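Iron transport multicopper oxidase FET3 (Saccharomyces cerevisiae, PDB 1ZPU) oxidises ferrous to ferric iron with molecular oxygen as a four-copper ferroxidase, supplying the ferric permease FTR1 for high-affinity iron uptake, and also oxidises cuprous ions. Local coordinates at residues D35-K40 with I121-S126; Y131-S136 with P184-L189; N177-V182 with T273-Y278; H208-V213 with V238-K243. All blocks are in the same frame, centred on the assembly; numbering follows the deposited sequence.

Overall arrangement
Contact 1 comes first in the chain and closes an 80-residue excursion through the first plastocyanin-like domain, joining edge strand 36-39 to strand 117-123. The chain then passes into the second such domain, where contact 2 closes a 47-residue loop when 184-189 pairs with 131-136; 177-182 lies inside that loop but finds its own partner, 273-278, only 90 residues on, so contacts 2 and 3 cross. Contact 4 closes a short 24-residue loop lying wholly within the span bridged by contact 3. Contacts 2 and 4 share one sheet through strands 187-194 and 235-241, whereas contact 3 belongs to the facing sheet. An N-glycan bridges contacts 1 and 2, and its chain G NAG also touches contact 3.

Contact 1: residues D35-K40 with I121-S126; sequences DITVNK and IIKDDS. With NAG (2-acetamido-2-deoxy-beta-D-glucopyranose), chain G; NAG (2-acetamido-2-deoxy-beta-D-glucopyranose), chain B.
Ile36 O accepts the backbone N-H of Ile121 at 2.7 Å, the first rung of a parallel ladder. Val38 extends it in both directions, its N giving to Ile121 O at 2.9 Å and its O receiving Lys123 N at 3.0 Å. A longer bond of 3.3 Å from Lys40 N to Lys123 O ends the run just beyond strand 36-39.

Thr37, Asn39, Ile121 and Lys123 occupy one face of the sheet here. Thr37 and Ile121 lie side by side and point the same way, their CG2 methyls in contact. The Lys123 chain bends at its second and third torsions, and chi2 (102°) brings CD against Thr37 CG2; the two side chains cross at about a right angle. Further along, the Lys123 ammonium comes to the side-chain amide of Asn39. An alanine in place of Asn39 would probably leave that ammonium without its neighbouring amide and freer to turn. Ile121 CD1 touches the acetamido methyl C8 of the chain B NAG at 3.8 Å.

On the other face Val38 and Ile122 run alongside each other, with Val38 CG2 3.9 Å from Ile122 CG1. Ile36 and Val38 turn this face inward onto strands 2-14 and 43-49, where they meet Phe5, Trp7 and Val44. Strand 36-39 is an edge strand of the first cupredoxin-type domain, packed through its apolar face against the opposing sheet of the sandwich and paired parallel with strand 117-123, which pairs antiparallel on its other side with strand 100-105.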
# COMPACT_ATOMS: atom_id res chain seq x y z
N ASP A 35 -0.27 17.42 2.14
CA ASP A 35 0.00 16.47 3.21
C ASP A 35 -0.78 16.84 4.46
O ASP A 35 -0.90 18.02 4.79
CB ASP A 35 1.49 16.40 3.53
CG ASP A 35 2.35 16.17 2.29
OD1 ASP A 35 2.08 15.21 1.50
OD2 ASP A 35 3.31 16.97 2.12
N ILE A 36 -1.30 15.83 5.14
CA ILE A 36 -2.03 16.05 6.40
C ILE A 36 -1.12 15.76 7.59
O ILE A 36 -0.43 14.74 7.62
CB ILE A 36 -3.28 15.15 6.50
CG1 ILE A 36 -4.24 15.43 5.35
CG2 ILE A 36 -3.99 15.40 7.81
CD1 ILE A 36 -5.25 14.32 5.12
N THR A 37 -1.14 16.65 8.58
CA THR A 37 -0.44 16.41 9.83
C THR A 37 -1.42 16.64 10.98
O THR A 37 -1.97 17.73 11.13
CB THR A 37 0.82 17.29 9.95
OG1 THR A 37 1.66 17.06 8.81
CG2 THR A 37 1.61 16.95 11.19
N VAL A 38 -1.66 15.59 11.77
CA VAL A 38 -2.56 15.69 12.92
C VAL A 38 -1.91 15.15 14.19
O VAL A 38 -0.82 14.56 14.14
CB VAL A 38 -3.92 14.99 12.66
CG1 VAL A 38 -4.57 15.53 11.40
CG2 VAL A 38 -3.74 13.48 12.55
N ASN A 39 -2.58 15.36 15.33
CA ASN A 39 -2.14 14.81 16.60
C ASN A 39 -2.93 13.55 16.97
O ASN A 39 -4.08 13.39 16.56
CB ASN A 39 -2.32 15.84 17.70
CG ASN A 39 -1.13 16.77 17.82
OD1 ASN A 39 -0.05 16.37 18.26
ND2 ASN A 39 -1.33 18.03 17.45
N LYS A 40 -2.30 12.67 17.74
CA LYS A 40 -2.96 11.48 18.26
C LYS A 40 -4.36 11.84 18.75
O LYS A 40 -4.54 12.79 19.53
CB LYS A 40 -2.13 10.88 19.40
CG LYS A 40 -2.63 9.54 19.96
CD LYS A 40 -2.38 8.39 18.98
CE LYS A 40 -2.49 7.00 19.64
NZ LYS A 40 -1.69 6.85 20.91
N ILE A 121 0.68 12.35 8.38
CA ILE A 121 1.55 12.23 9.54
C ILE A 121 0.80 12.42 10.83
O ILE A 121 0.08 13.43 10.99
CB ILE A 121 2.76 13.22 9.47
CG1 ILE A 121 3.92 12.58 8.74
CG2 ILE A 121 3.25 13.59 10.84
CD1 ILE A 121 3.85 12.74 7.27
N ILE A 122 0.96 11.47 11.74
CA ILE A 122 0.40 11.61 13.09
C ILE A 122 1.54 11.72 14.10
O ILE A 122 2.37 10.82 14.20
CB ILE A 122 -0.52 10.42 13.45
CG1 ILE A 122 -1.58 10.22 12.37
CG2 ILE A 122 -1.17 10.65 14.81
CD1 ILE A 122 -2.21 8.86 12.41
N LYS A 123 1.57 12.82 14.85
CA LYS A 123 2.61 12.98 15.88
C LYS A 123 2.18 12.41 17.22
O LYS A 123 0.98 12.42 17.55
CB LYS A 123 2.99 14.45 16.10
CG LYS A 123 3.39 15.21 14.85
CD LYS A 123 2.23 16.10 14.39
CE LYS A 123 1.96 17.25 15.36
NZ LYS A 123 0.60 17.84 15.12
N ASP A 124 3.15 11.93 17.99
CA ASP A 124 2.90 11.62 19.41
C ASP A 124 3.96 12.20 20.32
O ASP A 124 5.15 12.27 19.98
CB ASP A 124 2.71 10.11 19.67
CG ASP A 124 4.04 9.35 19.84
OD1 ASP A 124 4.91 9.40 18.93
OD2 ASP A 124 4.18 8.69 20.90
N ASP A 125 3.51 12.61 21.50
CA ASP A 125 4.39 13.20 22.50
C ASP A 125 5.43 12.23 23.08
O ASP A 125 6.42 12.66 23.68
CB ASP A 125 3.54 13.83 23.62
CG ASP A 125 3.12 15.27 23.29
OD1 ASP A 125 2.77 15.55 22.10
OD2 ASP A 125 3.16 16.12 24.21
N SER A 126 5.21 10.93 22.90
CA SER A 126 6.07 9.92 23.49
C SER A 126 6.95 9.19 22.47
O SER A 126 7.20 7.99 22.59
CB SER A 126 5.22 8.91 24.28
OG SER A 126 4.24 8.33 23.44
C1 NAG G . 9.38 16.82 0.34
C2 NAG G . 10.23 17.92 0.97
C3 NAG G . 9.96 18.02 2.47
C4 NAG G . 8.47 18.09 2.81
C5 NAG G . 7.73 17.00 2.07
C6 NAG G . 6.25 17.26 2.22
C7 NAG G . 12.46 18.60 0.23
C8 NAG G . 13.95 18.35 0.28
N2 NAG G . 11.64 17.68 0.73
O3 NAG G . 10.58 19.19 2.94
O4 NAG G . 8.22 17.82 4.18
O5 NAG G . 8.03 17.05 0.70
O6 NAG G . 5.49 16.23 1.65
O7 NAG G . 12.05 19.64 -0.28
C1 NAG B . 8.05 18.96 5.03
C2 NAG B . 7.42 18.45 6.32
C3 NAG B . 7.27 19.59 7.32
C4 NAG B . 8.56 20.39 7.52
C5 NAG B . 9.21 20.71 6.18
C6 NAG B . 10.63 21.23 6.37
C7 NAG B . 5.86 16.59 6.13
C8 NAG B . 4.49 16.16 5.68
N2 NAG B . 6.11 17.89 6.08
O3 NAG B . 6.81 19.08 8.55
O4 NAG B . 8.20 21.63 8.10
O5 NAG B . 9.29 19.56 5.36
O6 NAG B . 11.20 21.44 5.10
O7 NAG B . 6.69 15.76 6.52

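Contact 2: residues Y131-S136 with P184-L189; sequences YDEELS and PDTTYL. With NAG (2-acetamido-2-deoxy-beta-D-glucopyranose), chain B; NAG (2-acetamido-2-deoxy-beta-D-glucopyranose), chain G.
Thr187 O is gripped by two successive backbone N-H groups, Asp132 N at 2.8 Å and Glu133 N at 3.3 Å. Asp132 also reaches back: its OD2 takes Thr187 N at 2.8 Å through the anti lone pair, so Asp132 and Thr187 are joined by a reciprocal pair of bonds. From there the parallel ladder continues with Leu189 N to Glu133 O and Leu135 N to Leu189 O.

Beside it, the Tyr131 ring lies over Leu189, whose CB sits 3.8 Å above the ring plane toward the rim, while CD2 approaches CE2 and CZ. An alanine in place of Tyr131 would probably open a gap over Leu189 and leave its CB and CD2 without this aromatic cover. On the sheet face opposite Leu189, Glu133 CB packs 3.4 Å from Tyr188 CE2, the two side chains pointing the same way.

The next shell fixes the polar ends. Glu134 is held by a salt bridge to Arg191, Thr187 OG1 by His241, and Tyr188 OH by Gln183 N. Ser136 OG donates to the acetamido O7 of the chain B NAG at 2.6 Å.

Here a carboxylate stands in for a backbone acceptor at the strand entrance, extending the pairing beyond the regular bridges of the second plastocyanin-like domain.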
# COMPACT_ATOMS: atom_id res chain seq x y z
N TYR A 131 15.48 14.72 17.91
CA TYR A 131 15.89 15.25 16.62
C TYR A 131 15.65 16.76 16.59
O TYR A 131 14.79 17.28 17.31
CB TYR A 131 15.15 14.55 15.48
CG TYR A 131 13.66 14.63 15.61
CD1 TYR A 131 12.95 15.74 15.14
CD2 TYR A 131 12.94 13.59 16.20
CE1 TYR A 131 11.56 15.82 15.27
CE2 TYR A 131 11.56 13.65 16.33
CZ TYR A 131 10.88 14.77 15.86
OH TYR A 131 9.52 14.83 16.00
N ASP A 132 16.39 17.45 15.73
CA ASP A 132 16.36 18.90 15.65
C ASP A 132 15.37 19.40 14.63
O ASP A 132 14.69 20.40 14.86
CB ASP A 132 17.75 19.41 15.30
CG ASP A 132 18.81 18.96 16.29
OD1 ASP A 132 18.67 19.26 17.50
OD2 ASP A 132 19.77 18.29 15.85
N GLU A 133 15.31 18.71 13.49
CA GLU A 133 14.43 19.08 12.38
C GLU A 133 13.83 17.83 11.81
O GLU A 133 14.31 16.72 12.06
CB GLU A 133 15.22 19.74 11.24
CG GLU A 133 16.11 20.93 11.63
CD GLU A 133 15.33 22.21 11.78
OE1 GLU A 133 14.20 22.27 11.22
OE2 GLU A 133 15.85 23.15 12.44
N GLU A 134 12.78 18.00 11.01
CA GLU A 134 12.11 16.88 10.39
C GLU A 134 11.54 17.21 8.99
O GLU A 134 11.13 18.34 8.72
CB GLU A 134 11.02 16.37 11.32
CG GLU A 134 10.06 17.44 11.78
CD GLU A 134 8.66 16.88 12.00
OE1 GLU A 134 8.10 16.27 11.04
OE2 GLU A 134 8.13 17.04 13.13
N LEU A 135 11.53 16.21 8.12
CA LEU A 135 10.96 16.31 6.76
C LEU A 135 10.62 14.93 6.22
O LEU A 135 10.90 13.91 6.86
CB LEU A 135 11.96 16.98 5.80
CG LEU A 135 13.17 16.16 5.34
CD1 LEU A 135 13.67 16.67 4.02
CD2 LEU A 135 14.24 16.20 6.39
N SER A 136 10.04 14.89 5.03
CA SER A 136 9.80 13.62 4.36
C SER A 136 10.32 13.66 2.94
O SER A 136 10.55 14.73 2.39
CB SER A 136 8.31 13.27 4.35
OG SER A 136 7.70 13.50 5.61
N PRO A 184 24.79 22.24 9.26
CA PRO A 184 25.82 21.36 9.83
C PRO A 184 25.45 20.86 11.22
O PRO A 184 24.70 21.54 11.94
CB PRO A 184 27.04 22.27 9.93
CG PRO A 184 26.47 23.66 9.99
CD PRO A 184 25.30 23.61 9.06
N ASP A 185 25.97 19.70 11.60
CA ASP A 185 25.81 19.16 12.96
C ASP A 185 24.36 19.21 13.43
O ASP A 185 24.03 19.79 14.46
CB ASP A 185 26.73 19.90 13.95
CG ASP A 185 26.69 19.31 15.35
OD1 ASP A 185 26.65 18.06 15.46
OD2 ASP A 185 26.67 20.08 16.34
N THR A 186 23.48 18.59 12.66
CA THR A 186 22.06 18.61 12.97
C THR A 186 21.47 17.22 12.74
O THR A 186 21.82 16.53 11.78
CB THR A 186 21.31 19.69 12.15
OG1 THR A 186 21.90 20.97 12.40
CG2 THR A 186 19.85 19.75 12.51
N THR A 187 20.62 16.79 13.66
CA THR A 187 19.93 15.53 13.52
C THR A 187 18.58 15.79 12.86
O THR A 187 17.74 16.52 13.40
CB THR A 187 19.71 14.83 14.88
OG1 THR A 187 20.98 14.49 15.45
CG2 THR A 187 18.88 13.56 14.71
N TYR A 188 18.37 15.18 11.69
CA TYR A 188 17.11 15.29 10.96
C TYR A 188 16.31 14.02 11.09
O TYR A 188 16.86 12.92 10.96
CB TYR A 188 17.37 15.57 9.48
CG TYR A 188 17.82 16.98 9.20
CD1 TYR A 188 19.16 17.35 9.35
CD2 TYR A 188 16.91 17.95 8.80
CE1 TYR A 188 19.57 18.66 9.09
CE2 TYR A 188 17.30 19.26 8.54
CZ TYR A 188 18.63 19.60 8.68
OH TYR A 188 19.03 20.89 8.43
N LEU A 189 15.02 14.16 11.36
CA LEU A 189 14.10 13.04 11.22
C LEU A 189 13.60 13.01 9.76
O LEU A 189 12.90 13.92 9.30
CB LEU A 189 12.94 13.12 12.22
CG LEU A 189 12.04 11.89 12.33
CD1 LEU A 189 12.69 10.81 13.16
CD2 LEU A 189 10.69 12.25 12.91
C1 NAG B . 8.05 18.96 5.03
C2 NAG B . 7.42 18.45 6.32
C3 NAG B . 7.27 19.59 7.32
C4 NAG B . 8.56 20.39 7.52
C5 NAG B . 9.21 20.71 6.18
C6 NAG B . 10.63 21.23 6.37
C7 NAG B . 5.86 16.59 6.13
C8 NAG B . 4.49 16.16 5.68
N2 NAG B . 6.11 17.89 6.08
O3 NAG B . 6.81 19.08 8.55
O4 NAG B . 8.20 21.63 8.10
O5 NAG B . 9.29 19.56 5.36
O6 NAG B . 11.20 21.44 5.10
O7 NAG B . 6.69 15.76 6.52
C1 NAG G . 9.38 16.82 0.34
C2 NAG G . 10.23 17.92 0.97
C3 NAG G . 9.96 18.02 2.47
C4 NAG G . 8.47 18.09 2.81
C5 NAG G . 7.73 17.00 2.07
C6 NAG G . 6.25 17.26 2.22
C7 NAG G . 12.46 18.60 0.23
C8 NAG G . 13.95 18.35 0.28
N2 NAG G . 11.64 17.68 0.73
O3 NAG G . 10.58 19.19 2.94
O4 NAG G . 8.22 17.82 4.18
O5 NAG G . 8.03 17.05 0.70
O6 NAG G . 5.49 16.23 1.65
O7 NAG G . 12.05 19.64 -0.28

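Contact 3: residues N177-V182 with T273-Y278; sequences NLTWEV and TSYMVY. With NAG (2-acetamido-2-deoxy-beta-D-glucopyranose), chain H; NAG (2-acetamido-2-deoxy-beta-D-glucopyranose), chain G.
Tyr275 N donates a hydrogen bond to Leu178 O at 2.7 Å, and the parallel pairing runs on through Trp180 N to Tyr275 O, Val277 N to Trp180 O and Val182 N to Val277 O. Ahead of these, Leu178 N turns to a side chain, Ser274 OG, at 2.8 Å.

Trp180 and Met276 pack side by side on one face of the pair, and Val182 lies against Tyr278. The Val182 CG2 methyl stands over the centre of the Tyr278 ring in a CH-pi contact, 3.6 Å from the centroid and 12° off the normal. Its other methyl, CG1, covers a face of Trp180. Met276 is extended beyond CG, with SD 3.9 Å from Trp180 CZ3 in an oblique Met-aromatic contact. Tyr278 OH is itself hydrogen-bonded to His208 NE2.

All this lies in the second plastocyanin-like domain, where 179-181 is an edge strand of one sheet of the cupredoxin sandwich; Trp180 faces the opposing sheet and meets Tyr188 there edge-to-face.

Across the other face, Thr179 OG1 meets the edge of the Tyr275 ring in its plane, and Thr179 CG2 touches Val277 CG2.

The last kind is carbohydrate. Asn177 ND2 is covalently bonded to C1 of the chain H NAG, while the acetamido methyl C8 of the chain G NAG rests 3.7 Å from Trp180 CB.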
# COMPACT_ATOMS: atom_id res chain seq x y z
N ASN A 177 16.00 15.37 -9.55
CA ASN A 177 17.15 16.18 -9.12
C ASN A 177 16.78 17.30 -8.14
O ASN A 177 16.94 18.48 -8.41
CB ASN A 177 18.02 16.64 -10.31
CG ASN A 177 17.23 16.79 -11.58
OD1 ASN A 177 16.34 17.62 -11.65
ND2 ASN A 177 17.55 16.00 -12.60
N LEU A 178 16.27 16.85 -6.99
CA LEU A 178 15.79 17.68 -5.90
C LEU A 178 16.91 18.15 -5.00
O LEU A 178 17.89 17.43 -4.77
CB LEU A 178 14.85 16.83 -5.04
CG LEU A 178 14.14 17.42 -3.83
CD1 LEU A 178 13.12 18.48 -4.27
CD2 LEU A 178 13.45 16.32 -3.08
N THR A 179 16.71 19.33 -4.45
CA THR A 179 17.62 19.95 -3.51
C THR A 179 17.11 19.84 -2.06
O THR A 179 15.95 20.18 -1.77
CB THR A 179 17.78 21.40 -3.90
OG1 THR A 179 18.61 21.45 -5.06
CG2 THR A 179 18.39 22.20 -2.80
N TRP A 180 17.98 19.37 -1.17
CA TRP A 180 17.71 19.38 0.26
C TRP A 180 18.81 20.17 0.95
O TRP A 180 19.96 19.71 1.06
CB TRP A 180 17.60 17.95 0.79
CG TRP A 180 17.40 17.83 2.27
CD1 TRP A 180 16.72 18.69 3.08
CD2 TRP A 180 17.85 16.78 3.11
NE1 TRP A 180 16.74 18.25 4.37
CE2 TRP A 180 17.42 17.06 4.42
CE3 TRP A 180 18.60 15.61 2.88
CZ2 TRP A 180 17.71 16.24 5.52
CZ3 TRP A 180 18.90 14.78 3.98
CH2 TRP A 180 18.45 15.11 5.28
N GLU A 181 18.46 21.37 1.39
CA GLU A 181 19.40 22.27 2.06
C GLU A 181 19.52 21.93 3.54
O GLU A 181 18.54 21.99 4.27
CB GLU A 181 18.91 23.71 1.94
CG GLU A 181 18.41 24.10 0.57
CD GLU A 181 18.72 25.54 0.26
OE1 GLU A 181 19.37 25.78 -0.79
OE2 GLU A 181 18.35 26.44 1.06
N VAL A 182 20.72 21.58 3.99
CA VAL A 182 20.88 21.16 5.38
C VAL A 182 21.72 22.12 6.18
O VAL A 182 22.38 22.98 5.62
CB VAL A 182 21.44 19.71 5.52
CG1 VAL A 182 20.41 18.69 5.04
CG2 VAL A 182 22.77 19.56 4.79
N THR A 273 19.89 10.86 -9.18
CA THR A 273 20.64 11.62 -8.18
C THR A 273 19.91 12.89 -7.76
O THR A 273 19.49 13.68 -8.60
CB THR A 273 22.06 12.06 -8.69
OG1 THR A 273 22.79 10.95 -9.23
CG2 THR A 273 22.85 12.71 -7.58
N SER A 274 19.78 13.07 -6.45
CA SER A 274 19.34 14.33 -5.87
C SER A 274 20.44 14.90 -4.96
O SER A 274 21.50 14.28 -4.81
CB SER A 274 18.05 14.17 -5.09
OG SER A 274 16.94 14.35 -5.95
N TYR A 275 20.20 16.06 -4.37
CA TYR A 275 21.29 16.79 -3.74
C TYR A 275 21.06 17.15 -2.29
O TYR A 275 20.17 17.92 -1.95
CB TYR A 275 21.60 18.07 -4.51
CG TYR A 275 21.50 17.90 -5.99
CD1 TYR A 275 20.53 18.59 -6.72
CD2 TYR A 275 22.36 17.03 -6.67
CE1 TYR A 275 20.41 18.43 -8.08
CE2 TYR A 275 22.25 16.86 -8.04
CZ TYR A 275 21.27 17.57 -8.73
OH TYR A 275 21.15 17.42 -10.09
N MET A 276 21.91 16.60 -1.43
CA MET A 276 22.04 17.09 -0.07
C MET A 276 23.06 18.24 -0.06
O MET A 276 24.28 18.03 -0.23
CB MET A 276 22.46 15.97 0.88
CG MET A 276 22.40 16.35 2.33
SD MET A 276 22.78 14.91 3.33
CE MET A 276 23.08 15.64 4.93
N VAL A 277 22.54 19.46 0.10
CA VAL A 277 23.32 20.68 -0.07
C VAL A 277 23.71 21.33 1.26
O VAL A 277 22.87 21.88 1.97
CB VAL A 277 22.56 21.71 -0.95
CG1 VAL A 277 23.41 22.92 -1.18
CG2 VAL A 277 22.15 21.10 -2.29
N TYR A 278 25.00 21.27 1.58
CA TYR A 278 25.53 21.96 2.74
C TYR A 278 25.94 23.35 2.32
O TYR A 278 25.87 24.29 3.10
CB TYR A 278 26.75 21.23 3.32
CG TYR A 278 26.48 19.98 4.13
CD1 TYR A 278 26.05 18.80 3.52
CD2 TYR A 278 26.73 19.95 5.50
CE1 TYR A 278 25.83 17.65 4.25
CE2 TYR A 278 26.52 18.80 6.24
CZ TYR A 278 26.07 17.66 5.62
OH TYR A 278 25.86 16.52 6.36
C1 NAG H . 17.09 16.60 -13.86
C2 NAG H . 15.98 17.32 -14.63
C3 NAG H . 15.63 16.63 -15.95
C4 NAG H . 16.86 16.29 -16.79
C5 NAG H . 17.84 15.58 -15.85
C6 NAG H . 19.17 15.28 -16.51
C7 NAG H . 13.93 18.19 -13.49
C8 NAG H . 14.43 19.59 -13.24
N2 NAG H . 14.78 17.23 -13.85
O3 NAG H . 14.77 17.42 -16.74
O4 NAG H . 16.45 15.47 -17.86
O5 NAG H . 18.13 16.45 -14.78
O6 NAG H . 19.80 16.53 -16.69
O7 NAG H . 12.75 17.90 -13.31
C1 NAG G . 9.38 16.82 0.34
C2 NAG G . 10.23 17.92 0.97
C3 NAG G . 9.96 18.02 2.47
C4 NAG G . 8.47 18.09 2.81
C5 NAG G . 7.73 17.00 2.07
C6 NAG G . 6.25 17.26 2.22
C7 NAG G . 12.46 18.60 0.23
C8 NAG G . 13.95 18.35 0.28
N2 NAG G . 11.64 17.68 0.73
O3 NAG G . 10.58 19.19 2.94
O4 NAG G . 8.22 17.82 4.18
O5 NAG G . 8.03 17.05 0.70
O6 NAG G . 5.49 16.23 1.65
O7 NAG G . 12.05 19.64 -0.28

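Contact 4: residues H208-V213 with V238-K243; sequences HEMTVV and VLVHTK
Neighbouring antiparallel strands in one sheet of the second plastocyanin-like domain meet here, with Thr211 and Leu239 as their hydrogen-bonded pair. Thr211 N gives to Leu239 O at 3.0 Å, and Leu239 N returns the bond to Thr211 O at 2.8 Å. Val212 and Val238 form the adjoining non-hydrogen-bonded pair, their CG2 methyls 3.6 Å apart.

Val238 works with both branches: while CG2 meets Val212, CG1 lies against Met210 CB at 3.6 Å. Met210 CG then runs beside Val240 CG2. Met210, Val212 and Val238 all reach Leu228 of strand 228-230, which belongs to the facing sheet. Around Leu239, the isobutyl group meets Val213 at about a right angle; the first torsion of Val213 (chi1 -61°) sets CG1 anti to the carbonyl carbon, where it touches Leu239 CD1 at 3.5 Å.

Beyond the regular pairing, the His208 ring is covered on one face by Lys243, whose CE makes a CH-pi contact 4.1 Å from the ring centroid and 21° off the normal, offset toward the rim. Both imidazole nitrogens are engaged, NE2 with Tyr278 OH and ND1 with Glu206 O, which fixes the ring's rotation; Lys243 NZ binds Asp207 O.

Strands 210-215 and 235-241, side by side in one sheet and packed on Leu228 of the other, are consistent with the two-sheet cupredoxin fold of multicopper oxidase domains.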
# COMPACT_ATOMS: atom_id res chain seq x y z
N HIS A 208 26.62 9.22 4.37
CA HIS A 208 25.79 9.42 5.56
C HIS A 208 25.09 8.13 5.93
O HIS A 208 24.37 7.54 5.14
CB HIS A 208 24.72 10.48 5.32
CG HIS A 208 25.23 11.89 5.24
ND1 HIS A 208 26.00 12.34 4.19
CD2 HIS A 208 25.03 12.95 6.05
CE1 HIS A 208 26.28 13.62 4.38
NE2 HIS A 208 25.71 14.01 5.51
N GLU A 209 25.29 7.69 7.17
CA GLU A 209 24.55 6.55 7.69
C GLU A 209 23.12 6.94 8.02
O GLU A 209 22.82 8.12 8.25
CB GLU A 209 25.24 5.99 8.93
CG GLU A 209 26.29 4.94 8.60
CD GLU A 209 27.19 4.59 9.76
OE1 GLU A 209 26.94 5.06 10.90
OE2 GLU A 209 28.16 3.83 9.53
N MET A 210 22.24 5.94 8.05
CA MET A 210 20.83 6.14 8.39
C MET A 210 20.43 5.27 9.56
O MET A 210 20.69 4.06 9.56
CB MET A 210 19.94 5.84 7.20
CG MET A 210 20.18 6.76 6.05
SD MET A 210 19.13 6.39 4.67
CE MET A 210 19.60 4.72 4.24
N THR A 211 19.80 5.88 10.56
CA THR A 211 19.35 5.15 11.74
C THR A 211 17.85 4.95 11.69
O THR A 211 17.08 5.89 11.87
CB THR A 211 19.71 5.87 13.03
OG1 THR A 211 21.08 6.29 12.96
CG2 THR A 211 19.51 4.93 14.22
N VAL A 212 17.44 3.71 11.42
CA VAL A 212 16.02 3.42 11.25
C VAL A 212 15.35 3.46 12.62
O VAL A 212 15.79 2.79 13.55
CB VAL A 212 15.78 2.08 10.48
CG1 VAL A 212 14.32 1.75 10.41
CG2 VAL A 212 16.32 2.20 9.08
N VAL A 213 14.31 4.28 12.73
CA VAL A 213 13.59 4.44 14.00
C VAL A 213 12.09 4.14 13.92
O VAL A 213 11.42 4.11 14.94
CB VAL A 213 13.80 5.83 14.65
CG1 VAL A 213 15.25 6.03 14.97
CG2 VAL A 213 13.27 6.93 13.77
N VAL A 238 13.79 7.59 9.48
CA VAL A 238 15.22 7.44 9.63
C VAL A 238 15.80 8.71 10.23
O VAL A 238 15.42 9.84 9.85
CB VAL A 238 15.80 7.12 8.22
CG1 VAL A 238 17.07 7.87 7.93
CG2 VAL A 238 15.97 5.61 8.02
N LEU A 239 16.70 8.54 11.20
CA LEU A 239 17.49 9.64 11.73
C LEU A 239 18.74 9.79 10.88
O LEU A 239 19.38 8.80 10.53
CB LEU A 239 17.88 9.36 13.19
CG LEU A 239 16.87 9.42 14.33
CD1 LEU A 239 17.42 8.73 15.55
CD2 LEU A 239 16.50 10.85 14.67
N VAL A 240 19.09 11.04 10.55
CA VAL A 240 20.30 11.35 9.80
C VAL A 240 20.99 12.52 10.49
O VAL A 240 20.38 13.57 10.69
CB VAL A 240 19.99 11.73 8.33
CG1 VAL A 240 21.21 12.30 7.64
CG2 VAL A 240 19.48 10.52 7.57
N HIS A 241 22.25 12.32 10.88
CA HIS A 241 23.00 13.39 11.51
C HIS A 241 24.03 13.96 10.54
O HIS A 241 24.87 13.22 10.00
CB HIS A 241 23.64 12.94 12.83
CG HIS A 241 24.18 14.07 13.67
ND1 HIS A 241 23.36 15.00 14.28
CD2 HIS A 241 25.44 14.40 14.01
CE1 HIS A 241 24.10 15.87 14.95
NE2 HIS A 241 25.37 15.52 14.81
N THR A 242 23.95 15.27 10.33
CA THR A 242 24.78 15.96 9.36
C THR A 242 26.19 16.25 9.89
O THR A 242 26.39 16.32 11.11
CB THR A 242 24.09 17.27 8.87
OG1 THR A 242 23.93 18.17 9.97
CG2 THR A 242 22.71 16.97 8.28
N LYS A 243 27.14 16.41 8.97
CA LYS A 243 28.55 16.60 9.27
C LYS A 243 28.85 18.02 9.72
O LYS A 243 28.01 18.91 9.60
CB LYS A 243 29.37 16.29 8.01
CG LYS A 243 28.93 15.04 7.30
CD LYS A 243 30.06 14.30 6.60
CE LYS A 243 29.56 12.91 6.19
NZ LYS A 243 30.64 11.90 5.88